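PDB 4GGO: trans-2-enoyl-CoA reductase [NADH] from Treponema denticola ATCC 35405, which catalyses the NADH-dependent reduction of the carbon-carbon double bond of crotonyl-CoA to butyryl-CoA in fatty acid synthesis, and accepts longer enoyl-CoAs in vitro. Local coordinates for residues K163-G175 and A239-K251. Numbering follows the deposited sequence.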
ATOM      1  N   LYS A 163     -13.884   3.245 -13.860  1.00 39.46           N
ATOM      2  CA  LYS A 163     -13.650   4.105 -12.706  1.00 32.92           C
ATOM      3  C   LYS A 163     -14.273   3.519 -11.442  1.00 33.69           C
ATOM      4  O   LYS A 163     -15.452   3.166 -11.427  1.00 35.94           O
ATOM      5  CB  LYS A 163     -14.201   5.509 -12.968  1.00 37.35           C
ATOM      6  CG  LYS A 163     -13.283   6.384 -13.803  1.00 47.56           C
ATOM      7  CD  LYS A 163     -13.966   7.667 -14.246  1.00 52.87           C
ATOM      8  CE  LYS A 163     -14.453   7.561 -15.685  1.00 43.71           C
ATOM      9  NZ  LYS A 163     -15.072   8.830 -16.158  1.00 46.21           N
ATOM     10  N   SER A 164     -13.476   3.416 -10.384  1.00 33.22           N
ATOM     11  CA  SER A 164     -13.961   2.878  -9.117  1.00 31.84           C
ATOM     12  C   SER A 164     -14.604   3.965  -8.265  1.00 34.77           C
ATOM     13  O   SER A 164     -14.255   5.141  -8.374  1.00 36.72           O
ATOM     14  CB  SER A 164     -12.822   2.213  -8.341  1.00 36.59           C
ATOM     15  OG  SER A 164     -11.850   3.164  -7.944  1.00 38.25           O
ATOM     16  N   VAL A 165     -15.553   3.565  -7.425  1.00 36.04           N
ATOM     17  CA  VAL A 165     -16.170   4.477  -6.470  1.00 36.09           C
ATOM     18  C   VAL A 165     -16.088   3.895  -5.061  1.00 32.00           C
ATOM     19  O   VAL A 165     -15.923   2.687  -4.887  1.00 36.76           O
ATOM     20  CB  VAL A 165     -17.647   4.760  -6.814  1.00 38.11           C
ATOM     21  CG1 VAL A 165     -17.775   5.278  -8.241  1.00 42.74           C
ATOM     22  CG2 VAL A 165     -18.491   3.510  -6.616  1.00 35.23           C
ATOM     23  N   LEU A 166     -16.193   4.761  -4.059  1.00 32.69           N
ATOM     24  CA  LEU A 166     -16.169   4.334  -2.667  1.00 36.51           C
ATOM     25  C   LEU A 166     -17.506   4.663  -2.020  1.00 34.15           C
ATOM     26  O   LEU A 166     -17.637   5.675  -1.332  1.00 36.86           O
ATOM     27  CB  LEU A 166     -15.044   5.041  -1.912  1.00 36.57           C
ATOM     28  CG  LEU A 166     -13.661   5.037  -2.565  1.00 39.80           C
ATOM     29  CD1 LEU A 166     -12.658   5.772  -1.690  1.00 43.96           C
ATOM     30  CD2 LEU A 166     -13.196   3.616  -2.842  1.00 43.28           C
ATOM     31  N   LYS A 167     -18.501   3.809  -2.245  1.00 28.80           N
ATOM     32  CA  LYS A 167     -19.868   4.110  -1.831  1.00 32.13           C
ATOM     33  C   LYS A 167     -20.607   2.877  -1.300  1.00 33.14           C
ATOM     34  O   LYS A 167     -20.257   1.747  -1.641  1.00 31.30           O
ATOM     35  CB  LYS A 167     -20.635   4.755  -2.996  1.00 33.36           C
ATOM     36  CG  LYS A 167     -20.120   6.145  -3.368  1.00 34.55           C
ATOM     37  CD  LYS A 167     -21.013   6.872  -4.359  1.00 38.97           C
ATOM     38  CE  LYS A 167     -20.986   6.234  -5.729  1.00 44.16           C
ATOM     39  NZ  LYS A 167     -21.524   7.179  -6.749  1.00 47.41           N
ATOM     40  N   PRO A 168     -21.629   3.091  -0.453  1.00 26.18           N
ATOM     41  CA  PRO A 168     -22.407   1.973   0.089  1.00 32.17           C
ATOM     42  C   PRO A 168     -23.488   1.508  -0.881  1.00 36.20           C
ATOM     43  O   PRO A 168     -23.599   2.042  -1.984  1.00 39.01           O
ATOM     44  CB  PRO A 168     -23.063   2.589   1.322  1.00 35.58           C
ATOM     45  CG  PRO A 168     -23.274   4.009   0.933  1.00 39.58           C
ATOM     46  CD  PRO A 168     -22.071   4.383   0.104  1.00 30.68           C
ATOM     47  N   PHE A 169     -24.273   0.518  -0.467  1.00 36.42           N
ATOM     48  CA  PHE A 169     -25.430   0.080  -1.238  1.00 40.36           C
ATOM     49  C   PHE A 169     -26.707   0.297  -0.435  1.00 35.86           C
ATOM     50  O   PHE A 169     -26.709   0.169   0.789  1.00 38.77           O
ATOM     51  CB  PHE A 169     -25.309  -1.397  -1.626  1.00 36.66           C
ATOM     52  CG  PHE A 169     -24.240  -1.677  -2.645  1.00 41.55           C
ATOM     53  CD1 PHE A 169     -24.329  -1.163  -3.926  1.00 42.06           C
ATOM     54  CD2 PHE A 169     -23.154  -2.472  -2.324  1.00 45.34           C
ATOM     55  CE1 PHE A 169     -23.347  -1.425  -4.863  1.00 48.04           C
ATOM     56  CE2 PHE A 169     -22.170  -2.740  -3.256  1.00 37.87           C
ATOM     57  CZ  PHE A 169     -22.266  -2.216  -4.526  1.00 39.66           C
ATOM     58  N   GLY A 170     -27.791   0.629  -1.128  1.00 40.69           N
ATOM     59  CA  GLY A 170     -29.081   0.806  -0.485  1.00 42.23           C
ATOM     60  C   GLY A 170     -29.289   2.187   0.107  1.00 46.33           C
ATOM     61  O   GLY A 170     -30.015   3.009  -0.452  1.00 47.08           O
ATOM     62  N   LYS A 171     -28.652   2.443   1.245  1.00 41.93           N
ATOM     63  CA  LYS A 171     -28.806   3.719   1.936  1.00 43.70           C
ATOM     64  C   LYS A 171     -27.529   4.549   1.908  1.00 47.61           C
ATOM     65  O   LYS A 171     -26.431   4.016   1.742  1.00 40.70           O
ATOM     66  CB  LYS A 171     -29.237   3.498   3.386  1.00 43.81           C
ATOM     67  CG  LYS A 171     -30.646   2.956   3.550  1.00 61.14           C
ATOM     68  CD  LYS A 171     -31.058   2.950   5.015  1.00 58.25           C
ATOM     69  CE  LYS A 171     -32.474   2.431   5.193  1.00 55.77           C
ATOM     70  NZ  LYS A 171     -33.463   3.250   4.443  1.00 65.45           N
ATOM     71  N   THR A 172     -27.685   5.858   2.075  1.00 41.95           N
ATOM     72  CA  THR A 172     -26.545   6.760   2.158  1.00 41.82           C
ATOM     73  C   THR A 172     -25.767   6.527   3.451  1.00 40.32           C
ATOM     74  O   THR A 172     -26.350   6.427   4.531  1.00 37.69           O
ATOM     75  CB  THR A 172     -26.983   8.240   2.064  1.00 44.80           C
ATOM     76  OG1 THR A 172     -25.898   9.091   2.452  1.00 46.19           O
ATOM     77  CG2 THR A 172     -28.175   8.507   2.971  1.00 54.75           C
ATOM     78  N   PHE A 173     -24.448   6.422   3.333  1.00 35.47           N
ATOM     79  CA  PHE A 173     -23.599   6.249   4.504  1.00 36.34           C
ATOM     80  C   PHE A 173     -23.107   7.600   4.999  1.00 32.46           C
ATOM     81  O   PHE A 173     -22.408   8.319   4.285  1.00 34.67           O
ATOM     82  CB  PHE A 173     -22.416   5.331   4.190  1.00 39.59           C
ATOM     83  CG  PHE A 173     -21.412   5.232   5.303  1.00 28.02           C
ATOM     84  CD1 PHE A 173     -21.774   4.718   6.536  1.00 37.94           C
ATOM     85  CD2 PHE A 173     -20.104   5.646   5.113  1.00 36.71           C
ATOM     86  CE1 PHE A 173     -20.853   4.625   7.562  1.00 34.89           C
ATOM     87  CE2 PHE A 173     -19.178   5.553   6.134  1.00 39.55           C
ATOM     88  CZ  PHE A 173     -19.552   5.043   7.361  1.00 32.94           C
ATOM     89  N   THR A 174     -23.481   7.941   6.225  1.00 34.90           N
ATOM     90  CA  THR A 174     -23.140   9.233   6.801  1.00 33.58           C
ATOM     91  C   THR A 174     -22.425   9.054   8.133  1.00 33.72           C
ATOM     92  O   THR A 174     -22.845   8.257   8.971  1.00 32.37           O
ATOM     93  CB  THR A 174     -24.401  10.097   7.009  1.00 38.83           C
ATOM     94  OG1 THR A 174     -25.049  10.307   5.748  1.00 40.46           O
ATOM     95  CG2 THR A 174     -24.042  11.444   7.618  1.00 35.61           C
ATOM     96  N   GLY A 175     -21.337   9.795   8.317  1.00 33.30           N
ATOM     97  CA  GLY A 175     -20.595   9.749   9.560  1.00 30.02           C
ATOM     98  C   GLY A 175     -19.755  10.989   9.778  1.00 26.72           C
ATOM     99  O   GLY A 175     -19.580  11.802   8.870  1.00 32.33           O
ATOM    100  N   ALA A 239     -17.423   0.583  12.323  1.00 26.63           N
ATOM    101  CA  ALA A 239     -17.985   1.872  11.926  1.00 26.71           C
ATOM    102  C   ALA A 239     -18.001   2.101  10.416  1.00 30.57           C
ATOM    103  O   ALA A 239     -18.808   2.884   9.912  1.00 31.44           O
ATOM    104  CB  ALA A 239     -17.244   3.007  12.622  1.00 28.72           C
ATOM    105  N   THR A 240     -17.114   1.422   9.696  1.00 27.30           N
ATOM    106  CA  THR A 240     -16.997   1.629   8.255  1.00 27.17           C
ATOM    107  C   THR A 240     -17.401   0.404   7.439  1.00 28.94           C
ATOM    108  O   THR A 240     -17.072   0.307   6.257  1.00 28.33           O
ATOM    109  CB  THR A 240     -15.566   2.044   7.861  1.00 28.03           C
ATOM    110  OG1 THR A 240     -14.643   1.021   8.256  1.00 28.96           O
ATOM    111  CG2 THR A 240     -15.186   3.352   8.532  1.00 26.83           C
ATOM    112  N   GLN A 241     -18.117  -0.522   8.068  1.00 30.77           N
ATOM    113  CA  GLN A 241     -18.546  -1.747   7.396  1.00 35.54           C
ATOM    114  C   GLN A 241     -19.463  -1.479   6.204  1.00 33.76           C
ATOM    115  O   GLN A 241     -19.502  -2.263   5.257  1.00 31.08           O
ATOM    116  CB  GLN A 241     -19.237  -2.693   8.380  1.00 35.34           C
ATOM    117  CG  GLN A 241     -18.287  -3.395   9.330  1.00 42.05           C
ATOM    118  CD  GLN A 241     -18.993  -4.399  10.217  1.00 53.96           C
ATOM    119  OE1 GLN A 241     -18.384  -5.353  10.703  1.00 54.37           O
ATOM    120  NE2 GLN A 241     -20.287  -4.189  10.437  1.00 49.18           N
ATOM    121  N   ALA A 242     -20.188  -0.366   6.249  1.00 29.73           N
ATOM    122  CA  ALA A 242     -21.104   0.001   5.171  1.00 34.85           C
ATOM    123  C   ALA A 242     -20.384   0.161   3.834  1.00 29.36           C
ATOM    124  O   ALA A 242     -21.012   0.143   2.774  1.00 36.52           O
ATOM    125  CB  ALA A 242     -21.857   1.275   5.525  1.00 33.57           C
ATOM    126  N   LEU A 243     -19.064   0.313   3.890  1.00 34.82           N
ATOM    127  CA  LEU A 243     -18.252   0.465   2.689  1.00 30.15           C
ATOM    128  C   LEU A 243     -17.346  -0.740   2.455  1.00 32.25           C
ATOM    129  O   LEU A 243     -17.376  -1.351   1.388  1.00 28.20           O
ATOM    130  CB  LEU A 243     -17.406   1.733   2.784  1.00 33.16           C
ATOM    131  CG  LEU A 243     -18.185   3.021   3.051  1.00 41.78           C
ATOM    132  CD1 LEU A 243     -17.242   4.203   3.183  1.00 40.15           C
ATOM    133  CD2 LEU A 243     -19.200   3.266   1.949  1.00 34.24           C
ATOM    134  N   TYR A 244     -16.544  -1.078   3.461  1.00 30.56           N
ATOM    135  CA  TYR A 244     -15.521  -2.110   3.316  1.00 31.62           C
ATOM    136  C   TYR A 244     -16.072  -3.532   3.390  1.00 33.80           C
ATOM    137  O   TYR A 244     -15.434  -4.472   2.919  1.00 31.56           O
ATOM    138  CB  TYR A 244     -14.417  -1.918   4.357  1.00 32.83           C
ATOM    139  CG  TYR A 244     -13.602  -0.661   4.156  1.00 29.72           C
ATOM    140  CD1 TYR A 244     -12.539  -0.637   3.263  1.00 26.66           C
ATOM    141  CD2 TYR A 244     -13.890   0.498   4.862  1.00 27.68           C
ATOM    142  CE1 TYR A 244     -11.791   0.507   3.074  1.00 33.39           C
ATOM    143  CE2 TYR A 244     -13.147   1.648   4.681  1.00 26.46           C
ATOM    144  CZ  TYR A 244     -12.099   1.646   3.788  1.00 29.79           C
ATOM    145  OH  TYR A 244     -11.356   2.789   3.605  1.00 33.79           O
ATOM    146  N   ARG A 245     -17.251  -3.687   3.983  1.00 34.04           N
ATOM    147  CA  ARG A 245     -17.889  -4.996   4.078  1.00 38.16           C
ATOM    148  C   ARG A 245     -18.970  -5.177   3.019  1.00 41.83           C
ATOM    149  O   ARG A 245     -18.922  -6.114   2.222  1.00 43.11           O
ATOM    150  CB  ARG A 245     -18.517  -5.195   5.459  1.00 38.50           C
ATOM    151  CG  ARG A 245     -17.908  -6.314   6.284  1.00 49.11           C
ATOM    152  CD  ARG A 245     -16.659  -5.844   7.008  1.00 48.68           C
ATOM    153  NE  ARG A 245     -16.414  -6.614   8.224  1.00 43.06           N
ATOM    154  CZ  ARG A 245     -15.769  -6.142   9.288  1.00 52.49           C
ATOM    155  NH1 ARG A 245     -15.304  -4.900   9.283  1.00 46.72           N
ATOM    156  NH2 ARG A 245     -15.590  -6.909  10.355  1.00 49.88           N
ATOM    157  N   LYS A 246     -19.942  -4.271   3.022  1.00 33.57           N
ATOM    158  CA  LYS A 246     -21.137  -4.421   2.199  1.00 46.37           C
ATOM    159  C   LYS A 246     -21.228  -3.392   1.071  1.00 39.42           C
ATOM    160  O   LYS A 246     -22.211  -3.371   0.335  1.00 48.64           O
ATOM    161  CB  LYS A 246     -22.394  -4.347   3.078  1.00 46.94           C
ATOM    162  CG  LYS A 246     -22.378  -5.286   4.284  1.00 39.10           C
ATOM    163  CD  LYS A 246     -23.697  -5.262   5.059  1.00 46.06           C
ATOM    164  CE  LYS A 246     -24.867  -5.726   4.203  1.00 59.32           C
ATOM    165  NZ  LYS A 246     -26.164  -5.755   4.947  1.00 61.70           N
ATOM    166  N   GLY A 247     -20.209  -2.548   0.936  1.00 32.43           N
ATOM    167  CA  GLY A 247     -20.207  -1.518  -0.092  1.00 35.27           C
ATOM    168  C   GLY A 247     -19.472  -1.935  -1.352  1.00 32.64           C
ATOM    169  O   GLY A 247     -19.146  -3.110  -1.527  1.00 28.88           O
ATOM    170  N   THR A 248     -19.217  -0.969  -2.232  1.00 31.79           N
ATOM    171  CA  THR A 248     -18.509  -1.222  -3.482  1.00 32.28           C
ATOM    172  C   THR A 248     -17.103  -1.756  -3.223  1.00 30.09           C
ATOM    173  O   THR A 248     -16.622  -2.634  -3.937  1.00 28.68           O
ATOM    174  CB  THR A 248     -18.418   0.049  -4.344  1.00 31.73           C
ATOM    175  OG1 THR A 248     -17.775   1.089  -3.597  1.00 29.40           O
ATOM    176  CG2 THR A 248     -19.806   0.511  -4.750  1.00 35.93           C
ATOM    177  N   ILE A 249     -16.453  -1.220  -2.194  1.00 30.35           N
ATOM    178  CA  ILE A 249     -15.148  -1.711  -1.773  1.00 33.99           C
ATOM    179  C   ILE A 249     -15.273  -3.156  -1.308  1.00 36.88           C
ATOM    180  O   ILE A 249     -14.431  -3.999  -1.621  1.00 34.97           O
ATOM    181  CB  ILE A 249     -14.573  -0.866  -0.620  1.00 40.10           C
ATOM    182  CG1 ILE A 249     -14.379   0.584  -1.065  1.00 42.62           C
ATOM    183  CG2 ILE A 249     -13.256  -1.452  -0.127  1.00 42.48           C
ATOM    184  CD1 ILE A 249     -13.896   1.497   0.041  1.00 40.64           C
ATOM    185  N   GLY A 250     -16.340  -3.430  -0.562  1.00 33.25           N
ATOM    186  CA  GLY A 250     -16.598  -4.756  -0.035  1.00 35.79           C
ATOM    187  C   GLY A 250     -16.744  -5.813  -1.110  1.00 30.01           C
ATOM    188  O   GLY A 250     -16.300  -6.945  -0.940  1.00 27.42           O
ATOM    189  N   LYS A 251     -17.367  -5.443  -2.224  1.00 35.80           N
ATOM    190  CA  LYS A 251     -17.542  -6.373  -3.333  1.00 33.62           C
ATOM    191  C   LYS A 251     -16.220  -6.639  -4.045  1.00 31.33           C
ATOM    192  O   LYS A 251     -15.954  -7.760  -4.478  1.00 31.22           O
ATOM    193  CB  LYS A 251     -18.593  -5.853  -4.318  1.00 36.33           C
ATOM    194  CG  LYS A 251     -19.981  -6.443  -4.105  1.00 41.02           C
ATOM    195  CD  LYS A 251     -20.449  -6.260  -2.670  1.00 48.42           C
ATOM    196  CE  LYS A 251     -21.717  -7.050  -2.391  1.00 46.91           C
ATOM    197  NZ  LYS A 251     -22.171  -6.873  -0.984  1.00 44.00           N
TER
HETATM  198  O   HOH W   1     -23.492  -0.812   2.099  1.00 36.28           O
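The N-terminal turn of helix 248-266, together with the short helix 241-244 that carries the presumed proton donor Tyr244, receives the extended chain Val165-Phe169, and Thr248 makes the polar join. Its OG1 lies between its own backbone N and carbonyl carbon (chi1 57°), which turns the hydroxyl to the passing chain: OG1 donates to Val165 O (2.8 Å) from above the carbonyl plane and accepts an almost straight bond from Lys167 N (3.1 Å). Thr248 N, in the first turn of the helix, returns a bond to Lys167 O (3.0 Å). Three bonds thus centre on one buried threonine. The Phe169 ring reaches past Gly247, with Lys246 O in plane at its edge and CZ against Thr248 CG2 (3.7 Å). A water bridges Phe169 N and Ala242 O. At helix 241-244 the two methyls of Leu243 part: CD2 lies alongside Pro168 CD (3.6 Å), whereas CD1 meets CD2 of Phe173 (3.7 Å). Phe173 has CG opposite the backbone N about the CA-CB bond (chi1 173°), which carries the ring to the short helix, where CD1 meets Ala242 CB and an edge points at Ala239 O. Leu166 CD2 touches Ile249 CD1 (3.6 Å), a methyl that also sits over one face of the Tyr244 ring, toward its rim. Helix 195-205 also borders Thr248 and Phe169. An extended loop is thus bonded to a helix's first turn beside the proposed proton donor of a Rossmann-fold enoyl reductase.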